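Local atomic coordinates of Serine/threonine-protein kinase Tel1 (Chaetomium thermophilum, PDB entry 6SKY), a protein that probably phosphorylates serine and threonine residues that precede glutamine, using ATP, and so relays DNA damage to checkpoint signalling. Residues M1433-L1438 with A1474-S1479; T1540-H1545 with E1558-L1563; K1567-E1572 with P1579-A1584; V1615-C1620 with P1648-R1653. One frame throughout, in Å; residues are numbered along the deposited sequence.

Contact 1: M1433-L1438 with A1474-S1479; sequences MLLHSL and AGYALS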
loop_
_atom_site.group_PDB
_atom_site.type_symbol
_atom_site.label_atom_id
_atom_site.label_comp_id
_atom_site.label_asym_id
_atom_site.label_seq_id
_atom_site.Cartn_x
_atom_site.Cartn_y
_atom_site.Cartn_z
ATOM N N MET A 1433 68.370 32.624 -4.730
ATOM C CA MET A 1433 68.692 32.447 -3.322
ATOM C C MET A 1433 69.010 33.779 -2.661
ATOM O O MET A 1433 68.523 34.071 -1.563
ATOM C CB MET A 1433 69.865 31.488 -3.172
ATOM C CG MET A 1433 70.416 31.452 -1.774
ATOM S SD MET A 1433 72.205 31.502 -1.717
ATOM C CE MET A 1433 72.456 31.761 0.031
ATOM N N LEU A 1434 69.821 34.608 -3.322
ATOM C CA LEU A 1434 70.219 35.881 -2.735
ATOM C C LEU A 1434 69.028 36.810 -2.573
ATOM O O LEU A 1434 68.861 37.441 -1.524
ATOM C CB LEU A 1434 71.300 36.534 -3.592
ATOM C CG LEU A 1434 72.708 35.978 -3.407
ATOM C CD1 LEU A 1434 73.649 36.559 -4.429
ATOM C CD2 LEU A 1434 73.193 36.276 -2.007
ATOM N N LEU A 1435 68.192 36.919 -3.605
ATOM C CA LEU A 1435 67.002 37.754 -3.494
ATOM C C LEU A 1435 66.111 37.284 -2.352
ATOM O O LEU A 1435 65.733 38.070 -1.471
ATOM C CB LEU A 1435 66.237 37.746 -4.813
ATOM C CG LEU A 1435 66.909 38.426 -6.002
ATOM C CD1 LEU A 1435 66.082 38.259 -7.251
ATOM C CD2 LEU A 1435 67.115 39.884 -5.710
ATOM N N HIS A 1436 65.770 35.993 -2.351
ATOM C CA HIS A 1436 64.866 35.452 -1.350
ATOM C C HIS A 1436 65.444 35.528 0.052
ATOM O O HIS A 1436 64.682 35.520 1.021
ATOM C CB HIS A 1436 64.523 34.011 -1.717
ATOM C CG HIS A 1436 63.577 33.346 -0.769
ATOM N ND1 HIS A 1436 64.003 32.622 0.323
ATOM C CD2 HIS A 1436 62.226 33.278 -0.761
ATOM C CE1 HIS A 1436 62.955 32.145 0.969
ATOM N NE2 HIS A 1436 61.864 32.530 0.332
ATOM N N SER A 1437 66.765 35.609 0.191
ATOM C CA SER A 1437 67.357 35.717 1.517
ATOM C C SER A 1437 67.463 37.158 1.995
ATOM O O SER A 1437 67.293 37.425 3.188
ATOM C CB SER A 1437 68.738 35.068 1.526
ATOM O OG SER A 1437 68.675 33.757 1.001
ATOM N N LEU A 1438 67.754 38.096 1.094
ATOM C CA LEU A 1438 67.803 39.502 1.479
ATOM C C LEU A 1438 66.420 40.070 1.747
ATOM O O LEU A 1438 66.309 41.100 2.426
ATOM C CB LEU A 1438 68.486 40.324 0.392
ATOM C CG LEU A 1438 69.953 40.007 0.149
ATOM C CD1 LEU A 1438 70.421 40.663 -1.128
ATOM C CD2 LEU A 1438 70.775 40.463 1.329
ATOM N N ALA A 1474 57.037 36.465 -10.229
ATOM C CA ALA A 1474 55.693 36.740 -9.736
ATOM C C ALA A 1474 55.626 36.599 -8.223
ATOM O O ALA A 1474 55.180 37.512 -7.519
ATOM C CB ALA A 1474 54.692 35.803 -10.405
ATOM N N GLY A 1475 56.078 35.459 -7.705
ATOM C CA GLY A 1475 56.025 35.239 -6.273
ATOM C C GLY A 1475 56.937 36.171 -5.504
ATOM O O GLY A 1475 56.563 36.683 -4.445
ATOM N N TYR A 1476 58.144 36.407 -6.020
ATOM C CA TYR A 1476 59.054 37.318 -5.339
ATOM C C TYR A 1476 58.489 38.727 -5.298
ATOM O O TYR A 1476 58.562 39.400 -4.267
ATOM C CB TYR A 1476 60.419 37.313 -6.016
ATOM C CG TYR A 1476 61.364 38.298 -5.388
ATOM C CD1 TYR A 1476 61.897 38.062 -4.136
ATOM C CD2 TYR A 1476 61.704 39.472 -6.036
ATOM C CE1 TYR A 1476 62.742 38.957 -3.551
ATOM C CE2 TYR A 1476 62.548 40.374 -5.456
ATOM C CZ TYR A 1476 63.066 40.111 -4.214
ATOM O OH TYR A 1476 63.916 41.005 -3.624
ATOM N N ALA A 1477 57.914 39.187 -6.406
ATOM C CA ALA A 1477 57.315 40.511 -6.451
ATOM C C ALA A 1477 56.154 40.620 -5.478
ATOM O O ALA A 1477 56.041 41.602 -4.743
ATOM C CB ALA A 1477 56.853 40.816 -7.871
ATOM N N LEU A 1478 55.275 39.620 -5.464
ATOM C CA LEU A 1478 54.146 39.650 -4.542
ATOM C C LEU A 1478 54.618 39.725 -3.098
ATOM O O LEU A 1478 54.177 40.592 -2.334
ATOM C CB LEU A 1478 53.266 38.425 -4.763
ATOM C CG LEU A 1478 52.099 38.225 -3.808
ATOM C CD1 LEU A 1478 51.271 39.478 -3.711
ATOM C CD2 LEU A 1478 51.259 37.083 -4.304
ATOM N N SER A 1479 55.530 38.832 -2.708
ATOM C CA SER A 1479 55.998 38.815 -1.327
ATOM C C SER A 1479 56.711 40.108 -0.967
ATOM O O SER A 1479 56.518 40.648 0.128
ATOM C CB SER A 1479 56.921 37.623 -1.102
ATOM O OG SER A 1479 56.282 36.412 -1.445
#

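Contact 2: T1540-H1545 with E1558-L1563; sequences TENAAH and ESNLLL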
loop_
_atom_site.group_PDB
_atom_site.type_symbol
_atom_site.label_atom_id
_atom_site.label_comp_id
_atom_site.label_asym_id
_atom_site.label_seq_id
_atom_site.Cartn_x
_atom_site.Cartn_y
_atom_site.Cartn_z
ATOM N N THR A 1540 50.706 41.916 -9.959
ATOM C CA THR A 1540 51.718 42.917 -9.637
ATOM C C THR A 1540 51.099 44.293 -9.432
ATOM O O THR A 1540 51.403 44.985 -8.450
ATOM C CB THR A 1540 52.767 42.959 -10.741
ATOM O OG1 THR A 1540 52.112 43.091 -12.007
ATOM C CG2 THR A 1540 53.578 41.683 -10.737
ATOM N N GLU A 1541 50.213 44.706 -10.342
ATOM C CA GLU A 1541 49.638 46.041 -10.250
ATOM C C GLU A 1541 48.778 46.194 -9.004
ATOM O O GLU A 1541 48.881 47.199 -8.291
ATOM C CB GLU A 1541 48.831 46.350 -11.506
ATOM C CG GLU A 1541 47.862 47.502 -11.341
ATOM C CD GLU A 1541 48.518 48.766 -10.811
ATOM O OE1 GLU A 1541 49.692 49.028 -11.147
ATOM O OE2 GLU A 1541 47.854 49.497 -10.047
ATOM N N ASN A 1542 47.920 45.215 -8.717
ATOM C CA ASN A 1542 47.075 45.333 -7.539
ATOM C C ASN A 1542 47.897 45.268 -6.262
ATOM O O ASN A 1542 47.595 45.970 -5.293
ATOM C CB ASN A 1542 45.998 44.254 -7.556
ATOM C CG ASN A 1542 45.047 44.404 -8.722
ATOM O OD1 ASN A 1542 44.205 45.294 -8.736
ATOM N ND2 ASN A 1542 45.175 43.529 -9.705
ATOM N N ALA A 1543 48.957 44.454 -6.243
ATOM C CA ALA A 1543 49.820 44.411 -5.068
ATOM C C ALA A 1543 50.544 45.730 -4.855
ATOM O O ALA A 1543 50.829 46.100 -3.712
ATOM C CB ALA A 1543 50.829 43.274 -5.197
ATOM N N ALA A 1544 50.847 46.452 -5.932
ATOM C CA ALA A 1544 51.559 47.715 -5.795
ATOM C C ALA A 1544 50.762 48.788 -5.062
ATOM O O ALA A 1544 51.351 49.798 -4.665
ATOM C CB ALA A 1544 51.965 48.231 -7.173
ATOM N N HIS A 1545 49.455 48.603 -4.859
ATOM C CA HIS A 1545 48.612 49.664 -4.318
ATOM C C HIS A 1545 47.699 49.213 -3.188
ATOM O O HIS A 1545 46.768 49.945 -2.839
ATOM C CB HIS A 1545 47.763 50.285 -5.429
ATOM C CG HIS A 1545 48.565 50.972 -6.485
ATOM N ND1 HIS A 1545 48.857 50.387 -7.698
ATOM C CD2 HIS A 1545 49.149 52.193 -6.504
ATOM C CE1 HIS A 1545 49.583 51.220 -8.421
ATOM N NE2 HIS A 1545 49.773 52.323 -7.720
ATOM N N GLU A 1558 42.617 45.339 -2.787
ATOM C CA GLU A 1558 42.809 44.147 -1.972
ATOM C C GLU A 1558 41.916 43.009 -2.439
ATOM O O GLU A 1558 42.344 41.852 -2.465
ATOM C CB GLU A 1558 42.540 44.468 -0.506
ATOM C CG GLU A 1558 43.343 45.631 0.044
ATOM C CD GLU A 1558 42.768 46.980 -0.334
ATOM O OE1 GLU A 1558 41.986 47.051 -1.301
ATOM O OE2 GLU A 1558 43.098 47.976 0.335
ATOM N N SER A 1559 40.683 43.314 -2.834
ATOM C CA SER A 1559 39.789 42.249 -3.265
ATOM C C SER A 1559 40.157 41.732 -4.646
ATOM O O SER A 1559 40.039 40.533 -4.907
ATOM C CB SER A 1559 38.348 42.730 -3.245
ATOM O OG SER A 1559 38.135 43.696 -4.248
ATOM N N ASN A 1560 40.607 42.613 -5.542
ATOM C CA ASN A 1560 41.104 42.146 -6.833
ATOM C C ASN A 1560 42.329 41.264 -6.656
ATOM O O ASN A 1560 42.472 40.242 -7.334
ATOM C CB ASN A 1560 41.431 43.329 -7.736
ATOM C CG ASN A 1560 40.213 44.141 -8.093
ATOM O OD1 ASN A 1560 39.113 43.608 -8.214
ATOM N ND2 ASN A 1560 40.399 45.441 -8.265
ATOM N N LEU A 1561 43.212 41.625 -5.727
ATOM C CA LEU A 1561 44.381 40.797 -5.471
ATOM C C LEU A 1561 43.988 39.449 -4.881
ATOM O O LEU A 1561 44.521 38.413 -5.290
ATOM C CB LEU A 1561 45.344 41.528 -4.546
ATOM C CG LEU A 1561 46.623 40.770 -4.217
ATOM C CD1 LEU A 1561 47.337 40.384 -5.486
ATOM C CD2 LEU A 1561 47.502 41.623 -3.350
ATOM N N LEU A 1562 43.073 39.443 -3.910
ATOM C CA LEU A 1562 42.615 38.184 -3.333
ATOM C C LEU A 1562 41.976 37.298 -4.389
ATOM O O LEU A 1562 42.237 36.094 -4.440
ATOM C CB LEU A 1562 41.626 38.454 -2.204
ATOM C CG LEU A 1562 41.003 37.244 -1.513
ATOM C CD1 LEU A 1562 42.028 36.521 -0.679
ATOM C CD2 LEU A 1562 39.835 37.665 -0.662
ATOM N N LEU A 1563 41.142 37.881 -5.246
ATOM C CA LEU A 1563 40.495 37.102 -6.290
ATOM C C LEU A 1563 41.510 36.560 -7.284
ATOM O O LEU A 1563 41.374 35.427 -7.753
ATOM C CB LEU A 1563 39.451 37.958 -6.998
ATOM C CG LEU A 1563 38.257 37.205 -7.573
ATOM C CD1 LEU A 1563 37.458 36.566 -6.449
ATOM C CD2 LEU A 1563 37.400 38.144 -8.399
#

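Contact 3: K1567-E1572 with P1579-A1584; sequences KDWGRE and PARDVA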
loop_
_atom_site.group_PDB
_atom_site.type_symbol
_atom_site.label_atom_id
_atom_site.label_comp_id
_atom_site.label_asym_id
_atom_site.label_seq_id
_atom_site.Cartn_x
_atom_site.Cartn_y
_atom_site.Cartn_z
ATOM N N LYS A 1567 41.970 32.611 -7.890
ATOM C CA LYS A 1567 41.813 32.090 -9.241
ATOM C C LYS A 1567 43.088 31.429 -9.743
ATOM O O LYS A 1567 43.025 30.440 -10.478
ATOM C CB LYS A 1567 41.386 33.226 -10.166
ATOM C CG LYS A 1567 41.306 32.878 -11.630
ATOM C CD LYS A 1567 40.799 34.077 -12.416
ATOM C CE LYS A 1567 40.703 33.776 -13.901
ATOM N NZ LYS A 1567 40.097 34.904 -14.661
ATOM N N ASP A 1568 44.250 31.952 -9.349
ATOM C CA ASP A 1568 45.520 31.359 -9.746
ATOM C C ASP A 1568 45.796 30.068 -8.993
ATOM O O ASP A 1568 46.426 29.157 -9.536
ATOM C CB ASP A 1568 46.642 32.364 -9.506
ATOM C CG ASP A 1568 48.012 31.764 -9.684
ATOM O OD1 ASP A 1568 48.468 31.658 -10.840
ATOM O OD2 ASP A 1568 48.637 31.402 -8.668
ATOM N N TRP A 1569 45.343 29.980 -7.745
ATOM C CA TRP A 1569 45.562 28.784 -6.942
ATOM C C TRP A 1569 44.949 27.561 -7.605
ATOM O O TRP A 1569 45.591 26.512 -7.715
ATOM C CB TRP A 1569 44.974 29.003 -5.555
ATOM C CG TRP A 1569 45.393 28.040 -4.526
ATOM C CD1 TRP A 1569 45.919 26.808 -4.716
ATOM C CD2 TRP A 1569 45.322 28.236 -3.117
ATOM N NE1 TRP A 1569 46.182 26.216 -3.509
ATOM C CE2 TRP A 1569 45.826 27.080 -2.511
ATOM C CE3 TRP A 1569 44.885 29.286 -2.311
ATOM C CZ2 TRP A 1569 45.900 26.939 -1.138
ATOM C CZ3 TRP A 1569 44.961 29.144 -0.954
ATOM C CH2 TRP A 1569 45.463 27.982 -0.376
ATOM N N GLY A 1570 43.706 27.675 -8.055
ATOM C CA GLY A 1570 43.087 26.574 -8.757
ATOM C C GLY A 1570 43.370 26.637 -10.239
ATOM O O GLY A 1570 42.660 27.314 -10.986
ATOM N N ARG A 1571 44.396 25.913 -10.671
ATOM C CA ARG A 1571 44.870 25.907 -12.051
ATOM C C ARG A 1571 45.866 24.765 -12.185
ATOM O O ARG A 1571 46.175 24.068 -11.213
ATOM C CB ARG A 1571 45.517 27.236 -12.441
ATOM C CG ARG A 1571 44.615 28.179 -13.200
ATOM C CD ARG A 1571 45.319 29.491 -13.453
ATOM N NE ARG A 1571 44.384 30.572 -13.739
ATOM C CZ ARG A 1571 44.743 31.838 -13.915
ATOM N NH1 ARG A 1571 46.020 32.182 -13.836
ATOM N NH2 ARG A 1571 43.828 32.760 -14.170
ATOM N N GLU A 1572 46.377 24.584 -13.398
ATOM C CA GLU A 1572 47.408 23.592 -13.678
ATOM C C GLU A 1572 48.784 24.202 -13.868
ATOM O O GLU A 1572 49.780 23.616 -13.440
ATOM C CB GLU A 1572 47.037 22.785 -14.925
ATOM C CG GLU A 1572 47.994 21.640 -15.236
ATOM C CD GLU A 1572 47.687 20.964 -16.559
ATOM O OE1 GLU A 1572 46.980 21.569 -17.392
ATOM O OE2 GLU A 1572 48.156 19.825 -16.768
ATOM N N PRO A 1579 54.843 29.343 -0.637
ATOM C CA PRO A 1579 55.300 30.381 0.304
ATOM C C PRO A 1579 54.834 31.784 -0.050
ATOM O O PRO A 1579 54.394 32.521 0.838
ATOM C CB PRO A 1579 56.826 30.261 0.236
ATOM C CG PRO A 1579 57.077 28.899 -0.255
ATOM C CD PRO A 1579 55.978 28.596 -1.202
ATOM N N ALA A 1580 54.926 32.178 -1.320
ATOM C CA ALA A 1580 54.500 33.517 -1.711
ATOM C C ALA A 1580 53.006 33.696 -1.513
ATOM O O ALA A 1580 52.552 34.735 -1.013
ATOM C CB ALA A 1580 54.873 33.781 -3.164
ATOM N N ARG A 1581 52.225 32.693 -1.904
ATOM C CA ARG A 1581 50.788 32.749 -1.700
ATOM C C ARG A 1581 50.443 32.801 -0.219
ATOM O O ARG A 1581 49.523 33.519 0.183
ATOM C CB ARG A 1581 50.136 31.547 -2.369
ATOM C CG ARG A 1581 48.650 31.520 -2.272
ATOM C CD ARG A 1581 48.094 30.502 -3.219
ATOM N NE ARG A 1581 48.750 29.211 -3.076
ATOM C CZ ARG A 1581 49.362 28.578 -4.066
ATOM N NH1 ARG A 1581 49.394 29.116 -5.276
ATOM N NH2 ARG A 1581 49.929 27.403 -3.851
ATOM N N ASP A 1582 51.182 32.060 0.612
ATOM C CA ASP A 1582 50.939 32.097 2.050
ATOM C C ASP A 1582 51.258 33.464 2.631
ATOM O O ASP A 1582 50.532 33.956 3.498
ATOM C CB ASP A 1582 51.753 31.017 2.757
ATOM C CG ASP A 1582 51.156 29.627 2.598
ATOM O OD1 ASP A 1582 50.070 29.506 1.997
ATOM O OD2 ASP A 1582 51.772 28.650 3.075
ATOM N N VAL A 1583 52.331 34.101 2.161
ATOM C CA VAL A 1583 52.665 35.447 2.626
ATOM C C VAL A 1583 51.560 36.428 2.255
ATOM O O VAL A 1583 51.090 37.214 3.088
ATOM C CB VAL A 1583 54.020 35.892 2.051
ATOM C CG1 VAL A 1583 54.236 37.372 2.298
ATOM C CG2 VAL A 1583 55.141 35.081 2.662
ATOM N N ALA A 1584 51.133 36.396 0.992
ATOM C CA ALA A 1584 50.083 37.303 0.546
ATOM C C ALA A 1584 48.797 37.095 1.330
ATOM O O ALA A 1584 48.161 38.063 1.762
ATOM C CB ALA A 1584 49.827 37.112 -0.943
#

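Contact 4: V1615-C1620 with P1648-R1653; sequences VVWKSC and PEDLLR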
loop_
_atom_site.group_PDB
_atom_site.type_symbol
_atom_site.label_atom_id
_atom_site.label_comp_id
_atom_site.label_asym_id
_atom_site.label_seq_id
_atom_site.Cartn_x
_atom_site.Cartn_y
_atom_site.Cartn_z
ATOM N N VAL A 1615 38.668 26.492 -3.882
ATOM C CA VAL A 1615 39.863 27.252 -3.545
ATOM C C VAL A 1615 39.657 28.042 -2.264
ATOM O O VAL A 1615 40.584 28.196 -1.466
ATOM C CB VAL A 1615 40.256 28.160 -4.718
ATOM C CG1 VAL A 1615 41.525 28.882 -4.400
ATOM C CG2 VAL A 1615 40.424 27.340 -5.968
ATOM N N VAL A 1616 38.446 28.550 -2.033
ATOM C CA VAL A 1616 38.212 29.275 -0.791
ATOM C C VAL A 1616 38.253 28.334 0.404
ATOM O O VAL A 1616 38.700 28.721 1.483
ATOM C CB VAL A 1616 36.890 30.051 -0.862
ATOM C CG1 VAL A 1616 36.549 30.631 0.480
ATOM C CG2 VAL A 1616 37.009 31.156 -1.871
ATOM N N TRP A 1617 37.818 27.087 0.242
ATOM C CA TRP A 1617 37.994 26.132 1.328
ATOM C C TRP A 1617 39.461 25.781 1.517
ATOM O O TRP A 1617 39.945 25.704 2.649
ATOM C CB TRP A 1617 37.186 24.864 1.080
ATOM C CG TRP A 1617 37.541 23.804 2.052
ATOM C CD1 TRP A 1617 38.157 22.625 1.787
ATOM C CD2 TRP A 1617 37.344 23.844 3.463
ATOM N NE1 TRP A 1617 38.341 21.918 2.942
ATOM C CE2 TRP A 1617 37.849 22.649 3.988
ATOM C CE3 TRP A 1617 36.778 24.775 4.336
ATOM C CZ2 TRP A 1617 37.808 22.361 5.341
ATOM C CZ3 TRP A 1617 36.740 24.488 5.669
ATOM C CH2 TRP A 1617 37.248 23.294 6.163
ATOM N N LYS A 1618 40.180 25.553 0.421
ATOM C CA LYS A 1618 41.611 25.304 0.511
ATOM C C LYS A 1618 42.328 26.429 1.238
ATOM O O LYS A 1618 43.320 26.190 1.931
ATOM C CB LYS A 1618 42.184 25.134 -0.887
ATOM C CG LYS A 1618 43.243 24.085 -1.007
ATOM C CD LYS A 1618 43.694 23.981 -2.439
ATOM C CE LYS A 1618 42.528 23.681 -3.340
ATOM N NZ LYS A 1618 42.929 23.720 -4.762
ATOM N N SER A 1619 41.838 27.657 1.094
ATOM C CA SER A 1619 42.470 28.800 1.738
ATOM C C SER A 1619 42.200 28.818 3.233
ATOM O O SER A 1619 43.123 28.981 4.035
ATOM C CB SER A 1619 41.978 30.087 1.096
ATOM O OG SER A 1619 42.233 31.187 1.938
ATOM N N CYS A 1620 40.942 28.658 3.634
ATOM C CA CYS A 1620 40.604 28.730 5.050
ATOM C C CYS A 1620 40.895 27.410 5.743
ATOM O O CYS A 1620 40.043 26.862 6.445
ATOM C CB CYS A 1620 39.143 29.129 5.248
ATOM S SG CYS A 1620 37.937 28.067 4.475
ATOM N N PRO A 1648 32.776 20.124 -1.445
ATOM C CA PRO A 1648 34.123 20.198 -2.021
ATOM C C PRO A 1648 34.914 18.935 -1.721
ATOM O O PRO A 1648 34.877 18.406 -0.611
ATOM C CB PRO A 1648 34.733 21.430 -1.345
ATOM C CG PRO A 1648 33.854 21.721 -0.183
ATOM C CD PRO A 1648 32.493 21.277 -0.579
ATOM N N GLU A 1649 35.643 18.455 -2.727
ATOM C CA GLU A 1649 36.224 17.121 -2.675
ATOM C C GLU A 1649 37.393 17.004 -1.712
ATOM O O GLU A 1649 37.789 15.883 -1.390
ATOM C CB GLU A 1649 36.665 16.701 -4.071
ATOM C CG GLU A 1649 35.616 16.957 -5.129
ATOM C CD GLU A 1649 35.909 16.240 -6.431
ATOM O OE1 GLU A 1649 36.965 15.580 -6.521
ATOM O OE2 GLU A 1649 35.079 16.333 -7.361
ATOM N N ASP A 1650 37.962 18.114 -1.252
ATOM C CA ASP A 1650 39.001 18.020 -0.239
ATOM C C ASP A 1650 38.443 17.521 1.083
ATOM O O ASP A 1650 39.163 16.892 1.864
ATOM C CB ASP A 1650 39.672 19.375 -0.049
ATOM C CG ASP A 1650 39.246 20.388 -1.091
ATOM O OD1 ASP A 1650 38.822 19.978 -2.190
ATOM O OD2 ASP A 1650 39.333 21.598 -0.810
ATOM N N LEU A 1651 37.169 17.792 1.352
ATOM C CA LEU A 1651 36.523 17.360 2.580
ATOM C C LEU A 1651 36.110 15.900 2.551
ATOM O O LEU A 1651 35.790 15.344 3.604
ATOM C CB LEU A 1651 35.301 18.232 2.852
ATOM C CG LEU A 1651 35.573 19.573 3.514
ATOM C CD1 LEU A 1651 34.360 20.455 3.456
ATOM C CD2 LEU A 1651 35.960 19.328 4.936
ATOM N N LEU A 1652 36.119 15.265 1.385
ATOM C CA LEU A 1652 35.654 13.896 1.244
ATOM C C LEU A 1652 36.776 12.874 1.168
ATOM O O LEU A 1652 36.502 11.679 1.287
ATOM C CB LEU A 1652 34.785 13.763 -0.006
ATOM C CG LEU A 1652 33.457 14.506 0.009
ATOM C CD1 LEU A 1652 32.782 14.391 -1.336
ATOM C CD2 LEU A 1652 32.585 13.944 1.099
ATOM N N ARG A 1653 38.017 13.300 0.960
ATOM C CA ARG A 1653 39.124 12.363 0.863
ATOM C C ARG A 1653 39.591 11.952 2.247
ATOM O O ARG A 1653 39.601 12.757 3.178
ATOM C CB ARG A 1653 40.282 12.974 0.085
ATOM C CG ARG A 1653 40.094 12.945 -1.412
ATOM C CD ARG A 1653 41.360 13.376 -2.102
ATOM N NE ARG A 1653 41.921 14.563 -1.471
ATOM C CZ ARG A 1653 41.844 15.786 -1.979
ATOM N NH1 ARG A 1653 41.240 15.987 -3.141
ATOM N NH2 ARG A 1653 42.385 16.808 -1.330
#

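Contact 1: M1433-L1438 with A1474-S1479
Tyr1476 lays one face of its phenol ring against the base of the Leu1435 side chain, and this single aromatic group bridges helices 1429-1441 and 1470-1487. Leu1435 CB stands 4.3 Å from the centroid of the Tyr1476 ring and 27° off its normal, a CH-pi contact. The ring atom nearest to Leu1435 CB is Tyr1476 CE1, at 3.9 Å. Tyr1476 CE1 also lies 3.7 Å from Leu1435 O, so the CE1 corner of the ring comes up beside the main chain of the first helix. Farther out, the methyl Leu1435 CD2 comes within 4.0 Å of Tyr1476 OH. The two side chains cross at about a right angle. With CG opposite the backbone N (chi1 177°), the tyrosine points its ring at the first helix; the closest CA atoms, those of His1436 and Tyr1476, are 7.3 Å apart. No hydrogen bond crosses the contact. Each helix instead folds a serine back on itself: Ser1437 OG donates to Met1433 O and Ser1479 OG to Gly1475 O, and each carbonyl takes the backbone N-H of the same serine from the opposite face of its plane. With an alanine in place of Tyr1476, Leu1435 would probably lose the ring against its CB and CD2, leaving a gap between the helices. Helix 1448-1461 touches both partners, through Leu1458 at Leu1435 and Thr1455 at Tyr1476. Helix 1470-1487 in turn packs Ala1477 against Phe1515 and Leu1519 of helix 1502-1521, and Leu1478 against Ala1584 of helix 1578-1588, within an alpha-solenoid stack.

Contact 2: T1540-H1545 with E1558-L1563
Apolar packing joins Leu1561 to Asn1542 and Ala1543. Leu1561 CD2 lies 4.0 Å from Ala1543 CA and 4.1 Å from Ala1543 CB, while Leu1561 CB meets the CB of Asn1542. The leucine has CG opposite its backbone N (chi1 -179°), which carries the CD2 branch onto the alanine. The backbones come close here, with the CA atoms of Asn1542 and Leu1561 5.7 Å apart. The second kind of contact sets a polar atom on carbon: Asn1542 OD1 rests 3.5 Å from Asn1560 CB; the side chains cross at about a right angle and their amide planes are 62° apart. Asn1542 ND2 turns to its own helix and bonds to Ser1538 O, which helps fix the rotation of this buried amide. Hydrogen bonds thus stay local and none spans the two segments. Within 1540-1545, His1545 ND1 donates to Glu1541 O at 3.2 Å. Glu1558 forms a salt bridge with Arg1547 in the loop that leads to helix 1557-1569. Ala1543 also packs on Leu1478 and Leu1481 of helix 1470-1487, while Ala1544 O accepts from Arg1485 of that helix and from His1512 of helix 1502-1521.

Contact 3: K1567-E1572 with P1579-A1584
Arg1581 spreads its outer half over one face of the Trp1569 indole. From helix 1578-1588 its CB points toward the 1567-1572 segment and the chain runs extended through CG. Arg1581 CD is the first atom to touch, 3.5 Å from Trp1569 CE3, a CH-pi contact over the six-membered ring. A bend at chi3 (51°) then turns the chain along the indole. Arg1581 NE sits 3.5 Å above the plane of Trp1569, over its centre, and Arg1581 CZ is 3.9 Å from the centroid of the five-membered ring, 6° off its normal. The guanidinium lies flat on the indole, planes 15° apart, as a cation-pi stack. At the tip, Arg1581 NH2 reaches Trp1569 NE1 at 3.9 Å, while Arg1581 NH1 stays 4.2 Å from Asp1568 OD2, beyond a salt bridge. Asp1568 instead accepts from the backbone N of Leu1575 and weakly from that of Leu1576, in the connecting loop. Val1615, Lys1618 and Ser1619 of helix 1606-1619 pack on the opposite side of the indole. A serine in place of Trp1569 would probably leave the guanidinium without its stacking surface and free to turn. The cation-pi stack joins the antiparallel helices of a helical hairpin, the building unit of an alpha solenoid.

Contact 4: V1615-C1620 with P1648-R1653
The C-terminal turns of helix 1606-1619 face a loop in which 1649-1651 keep helical backbone angles without the regular bonds, and the closest CA pairs, Trp1617 with Pro1648 and Lys1618 with Asp1650, are both 7.8 Å apart. Trp1617 carries most of the contact. Leu1651 CG sits over one face of its indole, 3.4 Å above the plane and displaced toward the rim. Leu1651 CD2 touches Trp1617 CZ2 at 3.6 Å, and the two side chains cross at about a right angle. The leucine CG is opposite the carbonyl carbon (chi1 -82°), a setting that puts CG by NE1 and CE2 and carries the CD2 branch on to CZ2 of the six-membered ring. Asp1650 comes instead to the ring edge. Its OD2 lies nearest Trp1617 CD1, with the carboxylate plane turned 37° from the ring, while Trp1617 NE1 is 3.9 Å from the same Asp1650 OD2. Lys1618 NZ stands 5.7 Å from Asp1650 OD2, so attraction between the charges is probably modest. Leu1637 of helix 1627-1644 and Ser2071 also touch Trp1617. Leu1651 packs on Leu2080, so the loop lies between helix 1606-1619 and helix 2077-2097, far along the sequence.

Along the chain the four contacts follow in series, none enclosing or crossing another. Contact 1 closes a 35-residue connection that contains helix 1448-1461. Contact 2 closes a 12-residue, mostly loop connection, and contact 3 one of six residues; both use helix 1557-1569. Contact 4 spans helix 1627-1644. Helix 1470-1487 ties the first three together: Leu1478 meets Ala1543 of contact 2 and Ala1584 of contact 3, and Ser1479 packs on Ala1580. Trp1569 carries the packing on to Val1615, Lys1618 and Ser1619 of contact 4. Contacts 1 and 4, about 28 Å apart between centres, do not touch; contact 3, which touches both, links them.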